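Local coordinates for protein alpha-14 giardin (Giardia lamblia, PDB 3CHJ) that probably acts as a calcium-regulated structural element of the annexin family that links the phospholipid bilayer to the underlying axoneme, at residues 242-248 with 276-282; 268-273 with 307-311. All blocks are in the same frame, centred on the assembly; numbering follows the deposited sequence.

Interaction 1. Residues 242-248 with 276-282; sequences DPCCAAA and CKGCKYY
In the fourth annexin repeat, the first turns of helix 243-254 meet the turn that leads into helix 279-287, five-helix annexin topology bringing the first helix against the third. Asp242 (chi1 t) is the N-cap of the first helix: its OD1 accepts from Cys244 N at 3.0 Å. Across the interface a type I turn, Cys276 to Cys279, starts the partner helix. The backbones come close, with Cys244 CA 4.8 Å from Cys279 CA and Cys245 CA 5.9 Å from Tyr282 CA. Cys244 (m) is one bump: its SG pushes into the hollow of the turn, 3.3 Å from Gly278 N and 3.7 Å from Cys276 CA. In return Cys276 SG fits against Pro243, 3.9 Å from its CB, and Cys279 SG (t) fills the shallow dip over Ala247 and Ala248, at 4.0 and 4.2 Å from their CB atoms. The Tyr282 ring (chi1 m) lies beside Cys244 and Cys245, its CD2 3.6 Å from Cys244 CB, while Cys245 SG makes an oblique sulfur-aromatic contact, 4.0 Å from the ring centroid. Beyond the ring, water 1 bridges Asp242 OD2 and Tyr282 OH, 2.7 Å from each.

Interaction 2. Residues 268-273 with 307-311; sequences ITAMHF and IKLLW
This is a buried helix-end contact between the second and fifth helices of the fourth annexin repeat, joining the last turn of helix 262-272 to the end of helix 301-310. Thr269 is level with Ile307, CA to CA 7.2 Å, and the segments draw together towards Phe273 and Trp311, whose CA atoms are 5.5 Å apart. Trp311 (chi1 m, chi2 113°) follows its helix and turns its indole back across the gap. Trp311 NE1 donates to Thr269 OG1 at 3.0 Å with an angle of 147°; the same hydroxyl also bonds to Leu265 O one turn earlier. Phe273 CA sits over the six-membered ring of Trp311, 4.0 Å from the centroid, a CH-pi contact, and His272 CB reaches Trp311 CH2 at 3.8 Å. Phe273 takes the p rotamer, which lays its ring against Leu310: Leu310 CD2 is over the face, 3.9 Å from the centroid. Leu310 CD1 also packs on Thr269 CG2 at 3.6 Å. Water 2 donates to Phe273 O at 2.7 Å and to Leu310 O at 3.2 Å, bridging two backbone carbonyls. In the annexin repeat the first, second, fourth and fifth helices form a four-helix bundle with the third across it; this contact lies within that bundle.

The two contacts interlock along the chain, their segments alternating, and their centres lie about 11 Å apart. Helix 262-272 of interaction 2 leads through a short connection into the turn of interaction 1, and Trp311 joins the two: its CZ3 is 3.4 Å from both Cys276 O and Cys279 CB. Lys280, whose CA-to-CB bond points away from segment 242-248, carries its NZ to Lys308 O at 2.8 Å, a probable hydrogen bond, and also forms salt bridges with Asp292 and Glu312. Together the contacts tie four of the repeat's five helices. Neither includes a ligand of the bound calcium ion, which is held by Ala175, Thr178, Gly180, Glu185 and Glu224, earlier in the chain.

Interaction 1. Residues 242-248 with 276-282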
ATOM      1  N   ASP A 242       6.200  -7.316   8.934  1.00 14.87           N
ATOM      2  CA  ASP A 242       6.642  -7.922   7.665  1.00 15.32           C
ATOM      3  C   ASP A 242       5.775  -7.381   6.518  1.00 14.56           C
ATOM      4  O   ASP A 242       4.627  -7.820   6.380  1.00 12.98           O
ATOM      5  CB  ASP A 242       6.505  -9.428   7.700  1.00 16.45           C
ATOM      6  CG  ASP A 242       7.109 -10.110   6.468  1.00 20.03           C
ATOM      7  OD1 ASP A 242       7.273  -9.454   5.409  1.00 23.94           O
ATOM      8  OD2 ASP A 242       7.397 -11.320   6.560  1.00 24.98           O
ATOM      9  N   PRO A 243       6.301  -6.414   5.741  1.00 14.93           N
ATOM     10  CA  PRO A 243       5.547  -5.846   4.614  1.00 14.21           C
ATOM     11  C   PRO A 243       4.827  -6.848   3.714  1.00 14.15           C
ATOM     12  O   PRO A 243       3.749  -6.517   3.208  1.00 13.09           O
ATOM     13  CB  PRO A 243       6.611  -5.077   3.831  1.00 14.62           C
ATOM     14  CG  PRO A 243       7.512  -4.548   4.941  1.00 15.73           C
ATOM     15  CD  PRO A 243       7.619  -5.736   5.889  1.00 14.99           C
ATOM     16  N   CYS A 244       5.377  -8.046   3.509  1.00 14.01           N
ATOM     17  CA  CYS A 244       4.712  -9.046   2.646  1.00 13.90           C
ATOM     18  C   CYS A 244       3.386  -9.515   3.234  1.00 13.76           C
ATOM     19  O   CYS A 244       2.410  -9.748   2.505  1.00 14.10           O
ATOM     20  CB  CYS A 244       5.622 -10.239   2.339  1.00 15.17           C
ATOM     21  SG  CYS A 244       6.997  -9.786   1.275  1.00 17.73           S
ATOM     22  N   CYS A 245       3.343  -9.604   4.564  1.00 13.49           N
ATOM     23  CA  CYS A 245       2.113  -9.921   5.272  1.00 15.09           C
ATOM     24  C   CYS A 245       1.104  -8.780   5.151  1.00 13.52           C
ATOM     25  O   CYS A 245      -0.097  -9.031   4.983  1.00 13.28           O
ATOM     26  CB  CYS A 245       2.403 -10.214   6.729  1.00 15.10           C
ATOM     27  SG  CYS A 245       3.080 -11.887   6.943  1.00 21.87           S
ATOM     28  N   ALA A 246       1.592  -7.542   5.219  1.00 12.76           N
ATOM     29  CA  ALA A 246       0.713  -6.390   5.035  1.00 11.12           C
ATOM     30  C   ALA A 246       0.057  -6.382   3.650  1.00 11.44           C
ATOM     31  O   ALA A 246      -1.138  -6.093   3.523  1.00 11.15           O
ATOM     32  CB  ALA A 246       1.463  -5.075   5.314  1.00 11.94           C
ATOM     33  N   ALA A 247       0.837  -6.693   2.622  1.00 10.41           N
ATOM     34  CA  ALA A 247       0.316  -6.727   1.266  1.00 10.91           C
ATOM     35  C   ALA A 247      -0.742  -7.833   1.159  1.00 10.87           C
ATOM     36  O   ALA A 247      -1.807  -7.626   0.591  1.00 11.48           O
ATOM     37  CB  ALA A 247       1.447  -6.974   0.280  1.00 11.86           C
ATOM     38  N   ALA A 248      -0.442  -9.021   1.695  1.00 10.89           N
ATOM     39  CA  ALA A 248      -1.417 -10.118   1.675  1.00 10.51           C
ATOM     40  C   ALA A 248      -2.709  -9.766   2.394  1.00 10.87           C
ATOM     41  O   ALA A 248      -3.793 -10.066   1.915  1.00 11.94           O
ATOM     42  CB  ALA A 248      -0.812 -11.398   2.260  1.00 11.70           C
ATOM     43  N   CYS A 276       7.338  -6.506  -2.431  1.00 16.51           N
ATOM     44  CA  CYS A 276       6.708  -7.490  -1.554  1.00 16.12           C
ATOM     45  C   CYS A 276       6.514  -8.849  -2.234  1.00 16.48           C
ATOM     46  O   CYS A 276       5.385  -9.355  -2.350  1.00 15.91           O
ATOM     47  CB  CYS A 276       5.370  -6.954  -1.030  1.00 15.48           C
ATOM     48  SG  CYS A 276       5.527  -5.531   0.111  1.00 17.08           S
ATOM     49  N   LYS A 277       7.627  -9.453  -2.620  1.00 16.51           N
ATOM     50  CA  LYS A 277       7.611 -10.689  -3.392  1.00 17.41           C
ATOM     51  C   LYS A 277       6.978 -11.868  -2.667  1.00 17.12           C
ATOM     52  O   LYS A 277       6.392 -12.748  -3.309  1.00 17.57           O
ATOM     53  CB  LYS A 277       9.020 -11.038  -3.862  1.00 18.61           C
ATOM     54  CG  LYS A 277       9.585  -9.979  -4.799  1.00 22.47           C
ATOM     55  CD  LYS A 277      10.926 -10.395  -5.380  1.00 28.54           C
ATOM     56  CE  LYS A 277      11.532  -9.240  -6.184  1.00 31.56           C
ATOM     57  NZ  LYS A 277      12.581  -9.708  -7.136  1.00 34.43           N
ATOM     58  N   GLY A 278       7.053 -11.870  -1.338  1.00 16.56           N
ATOM     59  CA  GLY A 278       6.471 -12.972  -0.586  1.00 15.86           C
ATOM     60  C   GLY A 278       4.962 -12.905  -0.392  1.00 15.10           C
ATOM     61  O   GLY A 278       4.387 -13.755   0.292  1.00 15.04           O
ATOM     62  N   CYS A 279       4.302 -11.923  -1.001  1.00 13.33           N
ATOM     63  CA  CYS A 279       2.854 -11.775  -0.822  1.00 12.78           C
ATOM     64  C   CYS A 279       2.063 -13.063  -1.029  1.00 12.62           C
ATOM     65  O   CYS A 279       1.246 -13.446  -0.161  1.00 12.45           O
ATOM     66  CB  CYS A 279       2.314 -10.699  -1.748  1.00 12.90           C
ATOM     67  SG  CYS A 279       0.517 -10.436  -1.585  1.00 13.90           S
ATOM     68  N   LYS A 280       2.260 -13.726  -2.170  1.00 12.33           N
ATOM     69  CA  LYS A 280       1.469 -14.943  -2.435  1.00 12.85           C
ATOM     70  C   LYS A 280       1.725 -16.051  -1.409  1.00 13.38           C
ATOM     71  O   LYS A 280       0.783 -16.743  -0.975  1.00 13.42           O
ATOM     72  CB  LYS A 280       1.680 -15.468  -3.858  1.00 13.44           C
ATOM     73  CG  LYS A 280       1.164 -14.524  -4.954  1.00 12.46           C
ATOM     74  CD  LYS A 280       1.086 -15.267  -6.313  1.00 13.17           C
ATOM     75  CE  LYS A 280       0.722 -14.305  -7.447  1.00 14.20           C
ATOM     76  NZ  LYS A 280       0.617 -14.999  -8.795  1.00 14.82           N
ATOM     77  N   TYR A 281       2.983 -16.210  -1.020  1.00 12.83           N
ATOM     78  CA  TYR A 281       3.336 -17.178   0.018  1.00 12.92           C
ATOM     79  C   TYR A 281       2.606 -16.905   1.347  1.00 13.01           C
ATOM     80  O   TYR A 281       1.973 -17.800   1.916  1.00 12.81           O
ATOM     81  CB  TYR A 281       4.844 -17.162   0.218  1.00 13.64           C
ATOM     82  CG  TYR A 281       5.300 -17.984   1.385  1.00 14.34           C
ATOM     83  CD1 TYR A 281       5.448 -19.357   1.267  1.00 16.33           C
ATOM     84  CD2 TYR A 281       5.552 -17.384   2.608  1.00 15.27           C
ATOM     85  CE1 TYR A 281       5.864 -20.116   2.360  1.00 16.23           C
ATOM     86  CE2 TYR A 281       5.960 -18.128   3.707  1.00 17.48           C
ATOM     87  CZ  TYR A 281       6.115 -19.492   3.567  1.00 16.83           C
ATOM     88  OH  TYR A 281       6.548 -20.234   4.655  1.00 19.57           O
ATOM     89  N   TYR A 282       2.680 -15.667   1.831  1.00 12.10           N
ATOM     90  CA  TYR A 282       2.029 -15.353   3.101  1.00 12.58           C
ATOM     91  C   TYR A 282       0.521 -15.395   2.970  1.00 12.25           C
ATOM     92  O   TYR A 282      -0.159 -15.764   3.913  1.00 12.18           O
ATOM     93  CB  TYR A 282       2.515 -14.016   3.676  1.00 14.20           C
ATOM     94  CG  TYR A 282       3.929 -14.135   4.170  1.00 14.73           C
ATOM     95  CD1 TYR A 282       4.214 -14.784   5.372  1.00 18.08           C
ATOM     96  CD2 TYR A 282       4.998 -13.633   3.416  1.00 16.08           C
ATOM     97  CE1 TYR A 282       5.529 -14.918   5.817  1.00 17.46           C
ATOM     98  CE2 TYR A 282       6.317 -13.764   3.850  1.00 17.80           C
ATOM     99  CZ  TYR A 282       6.575 -14.408   5.046  1.00 18.07           C
ATOM    100  OH  TYR A 282       7.864 -14.537   5.493  1.00 20.25           O
TER
HETATM  101  O   HOH W   1       9.235 -12.246   4.877  1.00 33.82           O

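Interaction 2. Residues 268-273 with 307-311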
ATOM      1  N   ILE A 268      -2.831  -1.110  -4.083  1.00 10.59           N
ATOM      2  CA  ILE A 268      -2.022  -2.016  -3.281  1.00 10.56           C
ATOM      3  C   ILE A 268      -1.020  -2.737  -4.186  1.00 10.23           C
ATOM      4  O   ILE A 268       0.154  -2.831  -3.856  1.00 10.87           O
ATOM      5  CB  ILE A 268      -2.886  -3.056  -2.514  1.00 11.31           C
ATOM      6  CG1 ILE A 268      -3.899  -2.356  -1.580  1.00 12.76           C
ATOM      7  CG2 ILE A 268      -2.000  -4.080  -1.822  1.00 10.61           C
ATOM      8  CD1 ILE A 268      -3.289  -1.723  -0.362  1.00 18.09           C
ATOM      9  N   THR A 269      -1.479  -3.181  -5.359  1.00  9.38           N
ATOM     10  CA  THR A 269      -0.614  -3.880  -6.296  1.00  9.71           C
ATOM     11  C   THR A 269       0.486  -2.930  -6.821  1.00  9.97           C
ATOM     12  O   THR A 269       1.673  -3.248  -6.749  1.00 10.53           O
ATOM     13  CB  THR A 269      -1.449  -4.503  -7.438  1.00 10.17           C
ATOM     14  OG1 THR A 269      -2.417  -5.389  -6.853  1.00 10.89           O
ATOM     15  CG2 THR A 269      -0.538  -5.244  -8.429  1.00 11.88           C
ATOM     16  N   ALA A 270       0.115  -1.756  -7.323  1.00 10.44           N
ATOM     17  CA  ALA A 270       1.114  -0.815  -7.860  1.00 10.62           C
ATOM     18  C   ALA A 270       2.130  -0.348  -6.801  1.00 10.98           C
ATOM     19  O   ALA A 270       3.329  -0.244  -7.103  1.00 10.80           O
ATOM     20  CB  ALA A 270       0.398   0.384  -8.492  1.00 10.60           C
ATOM     21  N   MET A 271       1.656  -0.128  -5.571  1.00 11.13           N
ATOM     22  CA  MET A 271       2.563   0.329  -4.498  1.00 12.09           C
ATOM     23  C   MET A 271       3.553  -0.739  -4.087  1.00 11.82           C
ATOM     24  O   MET A 271       4.681  -0.415  -3.683  1.00 12.07           O
ATOM     25  CB  MET A 271       1.802   0.813  -3.258  1.00 11.52           C
ATOM     26  CG  MET A 271       1.060   2.103  -3.479  1.00 13.56           C
ATOM     27  SD  MET A 271       0.429   2.767  -1.928  1.00 14.71           S
ATOM     28  CE  MET A 271      -0.959   1.703  -1.598  1.00 16.38           C
ATOM     29  N   HIS A 272       3.152  -2.012  -4.163  1.00 10.37           N
ATOM     30  CA  HIS A 272       3.869  -3.042  -3.407  1.00 11.45           C
ATOM     31  C   HIS A 272       4.363  -4.243  -4.173  1.00 11.13           C
ATOM     32  O   HIS A 272       5.110  -5.036  -3.628  1.00 10.96           O
ATOM     33  CB  HIS A 272       3.012  -3.483  -2.218  1.00 11.13           C
ATOM     34  CG  HIS A 272       2.787  -2.388  -1.234  1.00 12.78           C
ATOM     35  ND1 HIS A 272       1.534  -1.986  -0.820  1.00 16.96           N
ATOM     36  CD2 HIS A 272       3.670  -1.568  -0.623  1.00 12.95           C
ATOM     37  CE1 HIS A 272       1.663  -0.984   0.036  1.00 12.88           C
ATOM     38  NE2 HIS A 272       2.943  -0.707   0.166  1.00 17.47           N
ATOM     39  N   PHE A 273       3.963  -4.398  -5.437  1.00 11.14           N
ATOM     40  CA  PHE A 273       4.317  -5.642  -6.138  1.00 11.84           C
ATOM     41  C   PHE A 273       5.828  -5.849  -6.288  1.00 12.88           C
ATOM     42  O   PHE A 273       6.310  -6.981  -6.247  1.00 14.32           O
ATOM     43  CB  PHE A 273       3.593  -5.749  -7.490  1.00 11.54           C
ATOM     44  CG  PHE A 273       4.304  -5.064  -8.624  1.00 12.45           C
ATOM     45  CD1 PHE A 273       5.160  -5.780  -9.458  1.00 13.33           C
ATOM     46  CD2 PHE A 273       4.087  -3.714  -8.890  1.00 12.02           C
ATOM     47  CE1 PHE A 273       5.813  -5.161 -10.525  1.00 13.56           C
ATOM     48  CE2 PHE A 273       4.748  -3.085  -9.964  1.00 12.77           C
ATOM     49  CZ  PHE A 273       5.606  -3.836 -10.785  1.00 12.76           C
ATOM     50  N   ILE A 307      -3.333  -8.858 -12.372  1.00 12.63           N
ATOM     51  CA  ILE A 307      -3.094  -8.860 -10.934  1.00 12.19           C
ATOM     52  C   ILE A 307      -2.261 -10.080 -10.541  1.00 12.98           C
ATOM     53  O   ILE A 307      -1.253  -9.939  -9.828  1.00 13.55           O
ATOM     54  CB  ILE A 307      -4.416  -8.792 -10.127  1.00 12.78           C
ATOM     55  CG1 ILE A 307      -5.162  -7.486 -10.416  1.00 12.69           C
ATOM     56  CG2 ILE A 307      -4.174  -9.000  -8.605  1.00 12.06           C
ATOM     57  CD1 ILE A 307      -4.408  -6.168 -10.073  1.00 13.99           C
ATOM     58  N   LYS A 308      -2.634 -11.260 -11.056  1.00 13.24           N
ATOM     59  CA  LYS A 308      -1.891 -12.509 -10.764  1.00 13.94           C
ATOM     60  C   LYS A 308      -0.442 -12.389 -11.218  1.00 13.49           C
ATOM     61  O   LYS A 308       0.479 -12.766 -10.475  1.00 13.90           O
ATOM     62  CB  LYS A 308      -2.530 -13.725 -11.454  1.00 14.85           C
ATOM     63  CG  LYS A 308      -3.764 -14.248 -10.751  1.00 17.42           C
ATOM     64  CD  LYS A 308      -4.250 -15.559 -11.330  1.00 22.61           C
ATOM     65  CE  LYS A 308      -4.986 -15.333 -12.656  1.00 24.73           C
ATOM     66  NZ  LYS A 308      -5.790 -16.523 -13.082  1.00 29.16           N
ATOM     67  N   LEU A 309      -0.226 -11.841 -12.420  1.00 12.83           N
ATOM     68  CA  LEU A 309       1.127 -11.728 -12.962  1.00 12.99           C
ATOM     69  C   LEU A 309       1.994 -10.727 -12.185  1.00 12.05           C
ATOM     70  O   LEU A 309       3.169 -10.971 -11.913  1.00 13.12           O
ATOM     71  CB  LEU A 309       1.056 -11.335 -14.450  1.00 12.79           C
ATOM     72  CG  LEU A 309       2.377 -11.276 -15.213  1.00 15.95           C
ATOM     73  CD1 LEU A 309       3.148 -12.577 -15.079  1.00 17.35           C
ATOM     74  CD2 LEU A 309       2.071 -10.966 -16.677  1.00 15.34           C
ATOM     75  N   LEU A 310       1.423  -9.586 -11.813  1.00 11.46           N
ATOM     76  CA  LEU A 310       2.203  -8.574 -11.091  1.00 11.47           C
ATOM     77  C   LEU A 310       2.699  -9.101  -9.762  1.00 11.87           C
ATOM     78  O   LEU A 310       3.810  -8.769  -9.335  1.00 12.31           O
ATOM     79  CB  LEU A 310       1.349  -7.323 -10.849  1.00 11.50           C
ATOM     80  CG  LEU A 310       1.204  -6.469 -12.112  1.00 12.18           C
ATOM     81  CD1 LEU A 310       0.045  -5.449 -11.951  1.00 12.04           C
ATOM     82  CD2 LEU A 310       2.499  -5.765 -12.456  1.00 11.35           C
ATOM     83  N   TRP A 311       1.886  -9.931  -9.114  1.00 12.39           N
ATOM     84  CA  TRP A 311       2.246 -10.480  -7.826  1.00 13.13           C
ATOM     85  C   TRP A 311       3.090 -11.749  -7.916  1.00 15.23           C
ATOM     86  O   TRP A 311       3.464 -12.327  -6.892  1.00 16.38           O
ATOM     87  CB  TRP A 311       0.976 -10.709  -7.001  1.00 12.70           C
ATOM     88  CG  TRP A 311       0.470  -9.459  -6.390  1.00 12.09           C
ATOM     89  CD1 TRP A 311      -0.695  -8.798  -6.688  1.00 12.97           C
ATOM     90  CD2 TRP A 311       1.101  -8.722  -5.350  1.00 11.98           C
ATOM     91  NE1 TRP A 311      -0.814  -7.674  -5.886  1.00 13.30           N
ATOM     92  CE2 TRP A 311       0.276  -7.614  -5.052  1.00 11.77           C
ATOM     93  CE3 TRP A 311       2.306  -8.873  -4.651  1.00 10.92           C
ATOM     94  CZ2 TRP A 311       0.610  -6.680  -4.074  1.00 12.18           C
ATOM     95  CZ3 TRP A 311       2.636  -7.949  -3.688  1.00 13.05           C
ATOM     96  CH2 TRP A 311       1.798  -6.866  -3.402  1.00 12.52           C
TER
HETATM   97  O   HOH W   2       5.746  -9.591  -6.891  1.00 26.57           O